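Local coordinates for glutamate--tRNA ligase (Methanothermobacter thermautotrophicus, PDB 3AII), which is a non-discriminating glutamyl-tRNA synthetase that probably activates glutamate with ATP and transfers the resulting glutamyl group to tRNA, at residues E180-R185 with Y307-W312; Y189-R194 with E206-R211; V234-T239 with D250-R255; M273-V278 with E301-L306. One frame throughout, in Å; residues are numbered along the deposited sequence. Where two conformers were deposited one is given.

Contact 1 of 4, residues E180-R185 with Y307-W312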
# COMPACT_ATOMS: atom_id res chain seq x y z
N GLU A 180 -30.26 -2.73 -21.08
CA GLU A 180 -31.51 -2.97 -21.81
C GLU A 180 -32.68 -3.17 -20.85
O GLU A 180 -33.77 -2.64 -21.06
CB GLU A 180 -31.37 -4.16 -22.76
CG GLU A 180 -30.35 -3.93 -23.88
CD GLU A 180 -30.67 -4.68 -25.17
OE1 GLU A 180 -31.48 -5.64 -25.13
OE2 GLU A 180 -30.11 -4.31 -26.22
N LYS A 181 -32.45 -3.90 -19.76
CA LYS A 181 -33.52 -4.11 -18.78
C LYS A 181 -33.90 -2.82 -18.09
O LYS A 181 -35.09 -2.55 -17.86
CB LYS A 181 -33.10 -5.17 -17.75
CG LYS A 181 -33.19 -6.60 -18.29
CD LYS A 181 -32.76 -7.63 -17.25
CE LYS A 181 -32.78 -9.04 -17.84
NZ LYS A 181 -32.30 -10.05 -16.86
N LEU A 182 -32.91 -2.00 -17.77
CA LEU A 182 -33.15 -0.74 -17.10
C LEU A 182 -33.97 0.19 -18.00
O LEU A 182 -34.88 0.88 -17.55
CB LEU A 182 -31.83 -0.07 -16.71
CG LEU A 182 -31.87 1.27 -15.98
CD1 LEU A 182 -32.63 1.15 -14.66
CD2 LEU A 182 -30.46 1.81 -15.76
N ILE A 183 -33.60 0.24 -19.28
CA ILE A 183 -34.37 0.98 -20.28
C ILE A 183 -35.80 0.46 -20.43
O ILE A 183 -36.75 1.25 -20.51
CB ILE A 183 -33.64 0.95 -21.64
CG1 ILE A 183 -32.33 1.76 -21.57
CG2 ILE A 183 -34.53 1.51 -22.75
CD1 ILE A 183 -31.49 1.64 -22.85
N GLU A 184 -35.98 -0.86 -20.43
CA GLU A 184 -37.33 -1.42 -20.55
C GLU A 184 -38.19 -1.06 -19.35
O GLU A 184 -39.40 -0.83 -19.47
CB GLU A 184 -37.34 -2.94 -20.75
CG GLU A 184 -38.79 -3.43 -20.93
CD GLU A 184 -38.93 -4.81 -21.54
OE1 GLU A 184 -37.91 -5.51 -21.71
OE2 GLU A 184 -40.10 -5.19 -21.84
N ARG A 185 -37.56 -0.99 -18.18
CA ARG A 185 -38.26 -0.61 -16.96
C ARG A 185 -38.46 0.89 -16.85
O ARG A 185 -38.98 1.37 -15.85
CB ARG A 185 -37.50 -1.13 -15.73
CG ARG A 185 -37.58 -2.64 -15.54
CD ARG A 185 -37.03 -3.06 -14.19
NE ARG A 185 -37.63 -4.29 -13.70
CZ ARG A 185 -38.37 -4.38 -12.59
NH1 ARG A 185 -38.59 -3.30 -11.85
NH2 ARG A 185 -38.87 -5.54 -12.22
N TYR A 307 -31.01 0.54 -8.12
CA TYR A 307 -31.64 -0.54 -7.35
C TYR A 307 -33.15 -0.34 -7.38
O TYR A 307 -33.90 -1.27 -7.63
CB TYR A 307 -31.15 -0.54 -5.90
CG TYR A 307 -29.76 -1.10 -5.68
CD1 TYR A 307 -29.55 -2.47 -5.57
CD2 TYR A 307 -28.66 -0.26 -5.57
CE1 TYR A 307 -28.28 -2.99 -5.35
CE2 TYR A 307 -27.37 -0.77 -5.36
CZ TYR A 307 -27.20 -2.14 -5.25
OH TYR A 307 -25.94 -2.66 -5.03
N ARG A 308 -33.57 0.89 -7.14
CA ARG A 308 -34.99 1.27 -7.21
C ARG A 308 -35.64 0.86 -8.52
O ARG A 308 -36.67 0.14 -8.55
CB ARG A 308 -35.11 2.78 -7.06
CG ARG A 308 -35.05 3.31 -5.64
CD ARG A 308 -35.40 4.79 -5.64
NE ARG A 308 -36.43 5.09 -6.64
CZ ARG A 308 -36.89 6.31 -6.88
NH1 ARG A 308 -37.82 6.51 -7.81
NH2 ARG A 308 -36.42 7.34 -6.19
N HIS A 309 -35.07 1.33 -9.62
CA HIS A 309 -35.63 1.10 -10.94
C HIS A 309 -35.67 -0.37 -11.32
O HIS A 309 -36.59 -0.79 -12.02
CB HIS A 309 -34.85 1.87 -12.01
CG HIS A 309 -35.14 3.33 -12.03
ND1 HIS A 309 -36.43 3.83 -11.95
CD2 HIS A 309 -34.33 4.40 -12.15
CE1 HIS A 309 -36.39 5.15 -12.01
NE2 HIS A 309 -35.13 5.52 -12.13
N LEU A 310 -34.69 -1.13 -10.88
CA LEU A 310 -34.61 -2.55 -11.22
C LEU A 310 -35.38 -3.44 -10.24
O LEU A 310 -35.50 -4.66 -10.45
CB LEU A 310 -33.14 -2.97 -11.34
CG LEU A 310 -32.42 -2.39 -12.56
CD1 LEU A 310 -30.90 -2.51 -12.43
CD2 LEU A 310 -32.91 -3.04 -13.85
N GLY A 311 -35.90 -2.84 -9.18
CA GLY A 311 -36.66 -3.58 -8.18
C GLY A 311 -35.78 -4.43 -7.28
O GLY A 311 -36.15 -5.55 -6.91
N TRP A 312 -34.61 -3.90 -6.95
CA TRP A 312 -33.63 -4.62 -6.14
C TRP A 312 -33.46 -3.97 -4.78
O TRP A 312 -33.47 -2.74 -4.66
CB TRP A 312 -32.27 -4.59 -6.83
CG TRP A 312 -32.17 -5.31 -8.15
CD1 TRP A 312 -33.05 -6.22 -8.68
CD2 TRP A 312 -31.09 -5.21 -9.07
NE1 TRP A 312 -32.58 -6.68 -9.89
CE2 TRP A 312 -31.38 -6.07 -10.15
CE3 TRP A 312 -29.91 -4.47 -9.09
CZ2 TRP A 312 -30.52 -6.21 -11.24
CZ3 TRP A 312 -29.06 -4.61 -10.17
CH2 TRP A 312 -29.38 -5.47 -11.23
O HOH W 1 -38.37 2.30 -13.42
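Leu-182 sends CG anti to its backbone N (chi1 -180°), whereas Leu-310 holds CG anti to the carbonyl carbon (chi1 -70°), and the two side chains cross at about a right angle. In this crossing Leu-182 CD1 lies 4.1 Å from Leu-310 CG. Leu-182 CD1 packs still closer, 3.5 Å, to His-309 CB, one residue earlier in the helix. Leu-310 CD2 in turn reaches back over the helix backbone, 4.0 Å from Leu-182 CA.

Arg-185, just past the end of helix 172-184, also turns CG anti to its carbonyl carbon and runs extended from CG to NE along the last turn of helix 299-310. Arg-185 CD rests 3.2 Å from His-309 O, and Arg-185 NH1 donates to that same oxygen at 3.2 Å. The acceptor lies near the guanidinium plane, but NH1 sits above the carbonyl plane of His-309. Leu-310 O lies over one face of the guanidinium, 3.6 Å from Arg-185 CZ. A positive group set against these C-terminal carbonyls would be expected to offset the partial negative charge of the helix end. A water bridges the two helix ends, donating to Arg-185 O and hydrogen-bonded to His-309 ND1; the other ring nitrogen of His-309, NE2, bonds to Lys-238 O.

Beyond Leu-310 the chain turns at Gly-311 with positive phi (74°). Gly-311 N returns to Arg-308 O, and Trp-312 N bonds to Tyr-307 O at the shorter distance of 2.8 Å. These two bonds close helix 299-310 as a Schellman motif, with an arginine from the neighbouring helix end bonded to its last turn.

Contact 2 of 4, residues Y189-R194 with E206-R211. With ZN (zinc ion), chain D.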
# COMPACT_ATOMS: atom_id res chain seq x y z
N TYR A 189 -32.26 6.27 -20.27
CA TYR A 189 -32.50 6.71 -21.64
C TYR A 189 -31.19 7.01 -22.33
O TYR A 189 -30.17 7.22 -21.67
CB TYR A 189 -33.42 7.94 -21.67
CG TYR A 189 -32.95 9.17 -20.92
CD1 TYR A 189 -33.06 9.26 -19.53
CD2 TYR A 189 -32.41 10.25 -21.60
CE1 TYR A 189 -32.65 10.39 -18.86
CE2 TYR A 189 -32.00 11.38 -20.93
CZ TYR A 189 -32.12 11.46 -19.58
OH TYR A 189 -31.70 12.60 -18.93
N VAL A 190 -31.20 6.99 -23.67
CA VAL A 190 -30.01 7.36 -24.42
C VAL A 190 -30.06 8.82 -24.81
O VAL A 190 -30.94 9.24 -25.57
CB VAL A 190 -29.82 6.51 -25.67
CG1 VAL A 190 -28.53 6.94 -26.38
CG2 VAL A 190 -29.77 5.03 -25.29
N CYS A 191 -29.12 9.59 -24.29
CA CYS A 191 -29.09 11.03 -24.51
C CYS A 191 -28.05 11.38 -25.56
O CYS A 191 -26.87 11.08 -25.41
CB CYS A 191 -28.78 11.76 -23.22
SG CYS A 191 -28.80 13.56 -23.40
N THR A 192 -28.52 12.05 -26.61
CA THR A 192 -27.68 12.48 -27.71
C THR A 192 -27.43 13.99 -27.68
O THR A 192 -26.88 14.54 -28.62
CB THR A 192 -28.34 12.13 -29.06
OG1 THR A 192 -29.70 12.59 -29.06
CG2 THR A 192 -28.33 10.62 -29.29
N CYS A 193 -27.85 14.64 -26.59
CA CYS A 193 -27.65 16.08 -26.43
C CYS A 193 -26.18 16.43 -26.34
O CYS A 193 -25.37 15.63 -25.88
CB CYS A 193 -28.33 16.59 -25.15
SG CYS A 193 -30.14 16.53 -25.17
N ARG A 194 -25.83 17.64 -26.77
CA ARG A 194 -24.50 18.16 -26.51
C ARG A 194 -24.39 18.34 -25.00
O ARG A 194 -25.27 18.94 -24.38
CB ARG A 194 -24.30 19.50 -27.22
CG ARG A 194 -24.62 19.46 -28.71
CD ARG A 194 -23.70 18.52 -29.46
NE ARG A 194 -24.33 18.00 -30.68
CZ ARG A 194 -23.68 17.36 -31.65
NH1 ARG A 194 -22.37 17.16 -31.56
NH2 ARG A 194 -24.34 16.92 -32.72
N GLU A 206 -34.86 20.93 -15.83
CA GLU A 206 -35.66 20.75 -17.05
C GLU A 206 -35.18 19.53 -17.82
O GLU A 206 -33.98 19.29 -17.93
CB GLU A 206 -35.56 22.00 -17.92
CG GLU A 206 -36.33 21.94 -19.22
CD GLU A 206 -36.46 23.31 -19.87
OE1 GLU A 206 -35.99 24.30 -19.26
OE2 GLU A 206 -37.03 23.40 -20.97
N ALA A 207 -36.12 18.76 -18.36
CA ALA A 207 -35.80 17.54 -19.09
C ALA A 207 -35.45 17.82 -20.54
O ALA A 207 -36.03 18.70 -21.18
CB ALA A 207 -36.95 16.55 -19.00
N CYS A 208 -34.50 17.06 -21.07
CA CYS A 208 -34.20 17.11 -22.49
C CYS A 208 -35.23 16.25 -23.21
O CYS A 208 -35.99 15.52 -22.57
CB CYS A 208 -32.78 16.62 -22.78
SG CYS A 208 -32.55 14.83 -22.57
N HIS A 209 -35.25 16.34 -24.53
CA HIS A 209 -36.18 15.56 -25.33
C HIS A 209 -35.97 14.05 -25.17
O HIS A 209 -36.92 13.28 -25.21
CB HIS A 209 -36.06 15.96 -26.80
CG HIS A 209 -36.77 15.03 -27.74
ND1 HIS A 209 -38.15 14.98 -27.83
CD2 HIS A 209 -36.30 14.13 -28.63
CE1 HIS A 209 -38.49 14.08 -28.73
NE2 HIS A 209 -37.39 13.55 -29.23
N CYS A 210 -34.71 13.64 -24.98
CA CYS A 210 -34.37 12.23 -24.94
C CYS A 210 -35.09 11.53 -23.78
O CYS A 210 -35.40 10.34 -23.85
CB CYS A 210 -32.85 12.06 -24.75
SG CYS A 210 -31.83 13.08 -25.86
N ARG A 211 -35.32 12.29 -22.71
CA ARG A 211 -35.90 11.74 -21.49
C ARG A 211 -37.34 11.28 -21.69
O ARG A 211 -37.87 10.54 -20.87
CB ARG A 211 -35.83 12.77 -20.37
CG ARG A 211 -35.81 12.16 -18.97
CD ARG A 211 -35.92 13.24 -17.91
NE ARG A 211 -35.35 12.83 -16.63
CZ ARG A 211 -36.05 12.33 -15.61
NH1 ARG A 211 -37.37 12.17 -15.72
NH2 ARG A 211 -35.44 12.00 -14.48
ZN ZN D . -30.81 14.45 -24.22
O HOH W 2 -33.28 15.30 -18.98
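A four-cysteine zinc site joins the end of strand 188-191 to the loop before helix 215-224, each side supplying a Cys-X-Cys pair. Cys-191, Cys-193, Cys-208 and Cys-210 each place SG 2.4 Å from the zinc ion, in a nearly regular tetrahedron. Two backbone N-H groups point at the sulfurs: Thr-192 N donates to Cys-210 SG at 3.5 Å (160° at the hydrogen), and Cys-193 N to Cys-191 SG at the same length. Such bonds would probably draw off some of the thiolates' negative charge.

Tyr-189 closes the side of the site. One face of its ring takes Arg-211 CA in a CH-pi contact, 3.9 Å from the centroid, while Tyr-189 CD2 packs 3.7 Å from Cys-210 CB and Tyr-189 CE2 lies 3.9 Å from Cys-208 SG. Its hydroxyl accepts from a water that itself accepts from Cys-208 N, and also bonds to Asp-250, the salt-bridge partner of Arg-211 NE. An alanine in place of Tyr-189 would probably loosen the loop around Arg-211, since the ring face and the hydroxyl's links would both go. With all four coordination positions taken by cysteine, the arrangement is typical of a structural Cys4 zinc site.

Contact 3 of 4, residues V234-T239 with D250-R255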
# COMPACT_ATOMS: atom_id res chain seq x y z
N VAL A 234 -24.55 9.14 -24.53
CA VAL A 234 -24.41 8.43 -23.26
C VAL A 234 -25.75 7.82 -22.86
O VAL A 234 -26.81 8.24 -23.35
CB VAL A 234 -23.92 9.37 -22.14
CG1 VAL A 234 -22.48 9.79 -22.41
CG2 VAL A 234 -24.84 10.59 -22.03
N VAL A 235 -25.71 6.80 -22.01
CA VAL A 235 -26.91 6.38 -21.31
C VAL A 235 -26.96 7.09 -19.96
O VAL A 235 -25.95 7.13 -19.24
CB VAL A 235 -26.93 4.84 -21.08
CG1 VAL A 235 -28.21 4.42 -20.34
CG2 VAL A 235 -26.86 4.10 -22.40
N ARG A 236 -28.12 7.66 -19.64
CA ARG A 236 -28.33 8.34 -18.36
C ARG A 236 -29.40 7.63 -17.55
O ARG A 236 -30.40 7.19 -18.09
CB ARG A 236 -28.77 9.79 -18.61
CG ARG A 236 -27.67 10.64 -19.22
CD ARG A 236 -28.13 12.08 -19.44
NE ARG A 236 -27.00 12.89 -19.93
CZ ARG A 236 -26.03 13.35 -19.16
NH1 ARG A 236 -26.02 13.11 -17.85
NH2 ARG A 236 -25.05 14.07 -19.69
N VAL A 237 -29.14 7.49 -16.26
CA VAL A 237 -30.12 6.88 -15.36
C VAL A 237 -31.14 7.96 -15.01
O VAL A 237 -30.76 9.07 -14.67
CB VAL A 237 -29.44 6.39 -14.09
CG1 VAL A 237 -30.47 5.80 -13.13
CG2 VAL A 237 -28.36 5.35 -14.44
N LYS A 238 -32.42 7.65 -15.08
CA LYS A 238 -33.42 8.64 -14.68
C LYS A 238 -33.44 8.72 -13.16
O LYS A 238 -33.71 7.72 -12.49
CB LYS A 238 -34.80 8.27 -15.22
CG LYS A 238 -34.90 8.28 -16.74
CD LYS A 238 -36.33 8.03 -17.24
CE LYS A 238 -36.35 8.00 -18.76
NZ LYS A 238 -37.74 7.89 -19.35
N THR A 239 -33.12 9.89 -12.62
CA THR A 239 -33.21 10.09 -11.18
C THR A 239 -34.22 11.20 -10.89
O THR A 239 -35.39 11.06 -11.21
CB THR A 239 -31.84 10.38 -10.55
OG1 THR A 239 -31.33 11.62 -11.03
CG2 THR A 239 -30.87 9.25 -10.91
N ASP A 250 -29.83 12.71 -13.20
CA ASP A 250 -29.67 11.87 -14.40
C ASP A 250 -28.22 11.54 -14.76
O ASP A 250 -27.74 11.87 -15.85
CB ASP A 250 -30.40 12.48 -15.60
CG ASP A 250 -31.92 12.41 -15.47
OD1 ASP A 250 -32.41 12.15 -14.35
OD2 ASP A 250 -32.61 12.59 -16.49
N TRP A 251 -27.54 10.85 -13.86
CA TRP A 251 -26.13 10.56 -14.03
C TRP A 251 -25.87 9.51 -15.12
O TRP A 251 -26.74 8.71 -15.45
CB TRP A 251 -25.51 10.15 -12.68
CG TRP A 251 -26.16 8.96 -12.01
CD1 TRP A 251 -27.19 8.98 -11.10
CD2 TRP A 251 -25.77 7.59 -12.14
NE1 TRP A 251 -27.49 7.70 -10.70
CE2 TRP A 251 -26.62 6.83 -11.31
CE3 TRP A 251 -24.78 6.93 -12.87
CZ2 TRP A 251 -26.51 5.43 -11.20
CZ3 TRP A 251 -24.67 5.54 -12.77
CH2 TRP A 251 -25.54 4.81 -11.94
N VAL A 252 -24.66 9.55 -15.66
CA VAL A 252 -24.28 8.70 -16.80
C VAL A 252 -23.88 7.28 -16.39
O VAL A 252 -22.98 7.09 -15.56
CB VAL A 252 -23.11 9.34 -17.57
CG1 VAL A 252 -22.61 8.41 -18.66
CG2 VAL A 252 -23.54 10.67 -18.17
N SER A 253 -24.54 6.30 -16.99
CA SER A 253 -24.25 4.89 -16.72
C SER A 253 -23.40 4.21 -17.78
O SER A 253 -22.72 3.23 -17.49
CB SER A 253 -25.54 4.09 -16.52
OG SER A 253 -26.35 4.11 -17.69
N MET A 254 -23.45 4.71 -19.02
CA MET A 254 -22.68 4.11 -20.13
C MET A 254 -22.12 5.19 -21.02
O MET A 254 -22.82 6.16 -21.34
CB MET A 254 -23.57 3.23 -21.02
CG MET A 254 -24.03 1.93 -20.47
SD MET A 254 -22.63 0.76 -20.44
CE MET A 254 -23.41 -0.76 -19.91
N ARG A 255 -20.87 5.01 -21.46
CA ARG A 255 -20.23 5.95 -22.38
C ARG A 255 -19.53 5.20 -23.50
O ARG A 255 -19.32 4.00 -23.42
CB ARG A 255 -19.22 6.83 -21.64
CG ARG A 255 -18.12 6.04 -20.97
CD ARG A 255 -17.09 6.92 -20.31
NE ARG A 255 -15.98 6.12 -19.81
CZ ARG A 255 -14.96 6.61 -19.12
NH1 ARG A 255 -13.98 5.81 -18.70
NH2 ARG A 255 -14.92 7.91 -18.84
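Arg-236 leaves its strand with CG anti to the carbonyl carbon and runs extended from CG to NE, with Arg-236 CB, CG and CD each 3.6 Å from Asp-250 O. NE continues the chain to CZ, where Val-252 CG2 sits over one face of the guanidinium, offset toward its rim. At the tip Arg-236 NH1 donates to Asp-250 O at 2.9 Å, in the guanidinium plane and nearly along the C=O axis. Phe-198 adds a cation-pi contact to the same group.

The side chain spans a join between antiparallel strands 234-237 and 252-256. Val-235 O receives Ser-253 N at 2.8 Å and, weakly, Met-254 N at 3.5 Å; with both residues opposite Val-235 this is a classic beta bulge. Val-235 N completes the pair by donating to Met-254 O at 3.0 Å. Past the bulge Val-237 N meets Trp-251 O almost head-on. On the face away from Arg-236, Val-237 CG2 stands 3.7 Å from the centroid of the six-membered ring of Trp-251, close to the ring normal, and Thr-239 CG2 touches the same indole near CD1.

Asp-250 ends the pairing. Thr-239 N gives Asp-250 OD1 a nearly straight bond of 2.9 Å (175° at the hydrogen), arriving from above the carboxylate plane, while OD2 is bonded from the side of the zinc site. A buried carboxylate held at both oxygens is likely to stay ionised and to be fixed in its rotation, so that its charge links the sheet to the zinc-binding loop.

Contact 4 of 4, residues M273-V278 with E301-L306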
# COMPACT_ATOMS: atom_id res chain seq x y z
N MET A 273 -20.00 3.16 -16.54
CA MET A 273 -19.44 4.00 -15.50
C MET A 273 -19.53 3.27 -14.18
O MET A 273 -20.39 2.39 -13.99
CB MET A 273 -20.19 5.34 -15.42
CG MET A 273 -20.10 6.16 -16.68
SD MET A 273 -18.39 6.58 -17.05
CE MET A 273 -18.07 7.85 -15.84
N MET A 274 -18.62 3.64 -13.27
CA MET A 274 -18.45 2.93 -12.01
C MET A 274 -19.76 2.71 -11.24
O MET A 274 -20.03 1.59 -10.77
CB MET A 274 -17.41 3.66 -11.15
CG MET A 274 -16.63 2.74 -10.23
SD MET A 274 -16.76 3.29 -8.53
CE MET A 274 -18.51 3.64 -8.50
N ASN A 275 -20.57 3.74 -11.09
CA ASN A 275 -21.77 3.58 -10.28
C ASN A 275 -22.78 2.57 -10.84
O ASN A 275 -23.54 1.97 -10.08
CB ASN A 275 -22.43 4.93 -9.99
CG ASN A 275 -21.67 5.71 -8.93
OD1 ASN A 275 -21.22 6.84 -9.15
ND2 ASN A 275 -21.49 5.08 -7.78
N PHE A 276 -22.78 2.39 -12.16
CA PHE A 276 -23.64 1.40 -12.78
C PHE A 276 -23.06 -0.01 -12.59
O PHE A 276 -23.76 -0.92 -12.13
CB PHE A 276 -23.85 1.68 -14.28
CG PHE A 276 -24.76 0.66 -14.96
CD1 PHE A 276 -26.13 0.67 -14.74
CD2 PHE A 276 -24.23 -0.31 -15.81
CE1 PHE A 276 -26.96 -0.28 -15.35
CE2 PHE A 276 -25.03 -1.26 -16.41
CZ PHE A 276 -26.41 -1.24 -16.21
N SER A 277 -21.81 -0.21 -12.98
CA SER A 277 -21.23 -1.55 -12.89
C SER A 277 -21.14 -2.03 -11.45
O SER A 277 -21.36 -3.21 -11.19
CB SER A 277 -19.86 -1.61 -13.56
OG SER A 277 -18.96 -0.71 -12.92
N VAL A 278 -20.87 -1.12 -10.51
CA VAL A 278 -20.77 -1.49 -9.09
C VAL A 278 -22.13 -1.98 -8.58
O VAL A 278 -22.23 -3.04 -7.94
CB VAL A 278 -20.23 -0.32 -8.23
CG1 VAL A 278 -20.46 -0.57 -6.75
CG2 VAL A 278 -18.76 -0.11 -8.50
N GLU A 301 -26.01 7.42 -3.04
CA GLU A 301 -27.22 8.10 -3.48
C GLU A 301 -27.51 7.87 -4.96
O GLU A 301 -28.65 7.71 -5.37
CB GLU A 301 -27.11 9.61 -3.21
CG GLU A 301 -27.18 10.00 -1.75
CD GLU A 301 -27.00 11.50 -1.56
OE1 GLU A 301 -27.96 12.25 -1.79
OE2 GLU A 301 -25.88 11.91 -1.18
N LYS A 302 -26.46 7.86 -5.78
CA LYS A 302 -26.63 7.63 -7.21
C LYS A 302 -27.10 6.20 -7.48
O LYS A 302 -28.04 5.97 -8.24
CB LYS A 302 -25.32 7.90 -7.95
CG LYS A 302 -24.87 9.35 -7.89
CD LYS A 302 -23.52 9.53 -8.55
CE LYS A 302 -23.12 11.00 -8.60
NZ LYS A 302 -21.74 11.17 -9.13
N GLN A 303 -26.43 5.23 -6.85
CA GLN A 303 -26.76 3.83 -7.07
C GLN A 303 -28.16 3.45 -6.59
O GLN A 303 -28.82 2.60 -7.18
CB GLN A 303 -25.72 2.95 -6.39
CG GLN A 303 -24.31 3.18 -6.92
CD GLN A 303 -23.28 2.34 -6.20
OE1 GLN A 303 -22.09 2.66 -6.21
NE2 GLN A 303 -23.72 1.26 -5.57
N GLU A 304 -28.60 4.08 -5.51
CA GLU A 304 -29.93 3.81 -4.98
C GLU A 304 -31.03 3.88 -6.07
O GLU A 304 -31.96 3.08 -6.06
CB GLU A 304 -30.24 4.74 -3.81
CG GLU A 304 -29.48 4.38 -2.54
CD GLU A 304 -29.66 5.39 -1.42
OE1 GLU A 304 -30.29 6.44 -1.64
OE2 GLU A 304 -29.15 5.12 -0.31
N TYR A 305 -30.89 4.80 -7.02
CA TYR A 305 -31.86 4.93 -8.11
C TYR A 305 -31.89 3.71 -9.03
O TYR A 305 -32.93 3.33 -9.54
CB TYR A 305 -31.58 6.18 -8.94
CG TYR A 305 -31.95 7.45 -8.23
CD1 TYR A 305 -31.00 8.18 -7.52
CD2 TYR A 305 -33.25 7.93 -8.25
CE1 TYR A 305 -31.34 9.34 -6.86
CE2 TYR A 305 -33.60 9.09 -7.59
CZ TYR A 305 -32.64 9.78 -6.90
OH TYR A 305 -32.99 10.94 -6.24
N LEU A 306 -30.72 3.12 -9.23
CA LEU A 306 -30.60 1.92 -10.05
C LEU A 306 -31.31 0.75 -9.40
O LEU A 306 -32.10 0.06 -10.04
CB LEU A 306 -29.14 1.54 -10.24
CG LEU A 306 -28.31 2.34 -11.23
CD1 LEU A 306 -26.87 1.84 -11.17
CD2 LEU A 306 -28.87 2.19 -12.62
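Two helices within the class I synthetase catalytic domain cross here, the first turns of helix 274-284 against the early and middle part of helix 299-310, with local axes 9.4 Å apart and a crossing angle of -51°. The polar half of the interface is a side-chain amide pair. Asn-275 ND2 donates to Gln-303 OE1 at 2.9 Å, on a lone pair and within the Asn-275 amide plane; the two amides are turned 52° against each other. The extended Gln-303 also lays CG 3.5 Å from Asn-275 O, and its OE1 meets Val-278 CG1 at 3.7 Å. On the other branch, Asn-275 OD1 rests against Lys-302 CD.

One turn on, the interface becomes apolar. Leu-306 CD1 fits over the helix backbone, 3.6 Å from Phe-276 CA. Leu-306 CD2 meets the ring edge, 3.8 Å from Phe-276 CD1. An alanine at Gln-303 removes the OE1 acceptor and would probably destabilise the buried Asn-275 amide and loosen the packing against Val-278. The whole is an oblique helix-helix crossing within the catalytic domain, in which a polar amide pair sits beside a Leu-Phe apolar patch.

In the fold
The four contacts build one compact region round an antiparallel sheet, and contact 3 is its hub. Contact 2 lies 10 Å away, centre to centre, and joins it where Tyr-189 OH reaches Asp-250 OD2 at 2.6 Å. Contact 4, 9 Å from contact 3, meets it through Met-273 N, 2.9 Å from Ser-253 O, and through Trp-251 against Leu-306. Contact 1 touches contact 3 by His-309 and contact 4 by Leu-182, whose CD2 is 3.5 Å from Leu-306 CD2. Contact 1 and the zinc site of contact 2, centres 18 Å apart, are joined by the chain, as helix 172-184 leads into strand 188-191; contacts 2 and 4, about 19 Å apart between centres, do not touch.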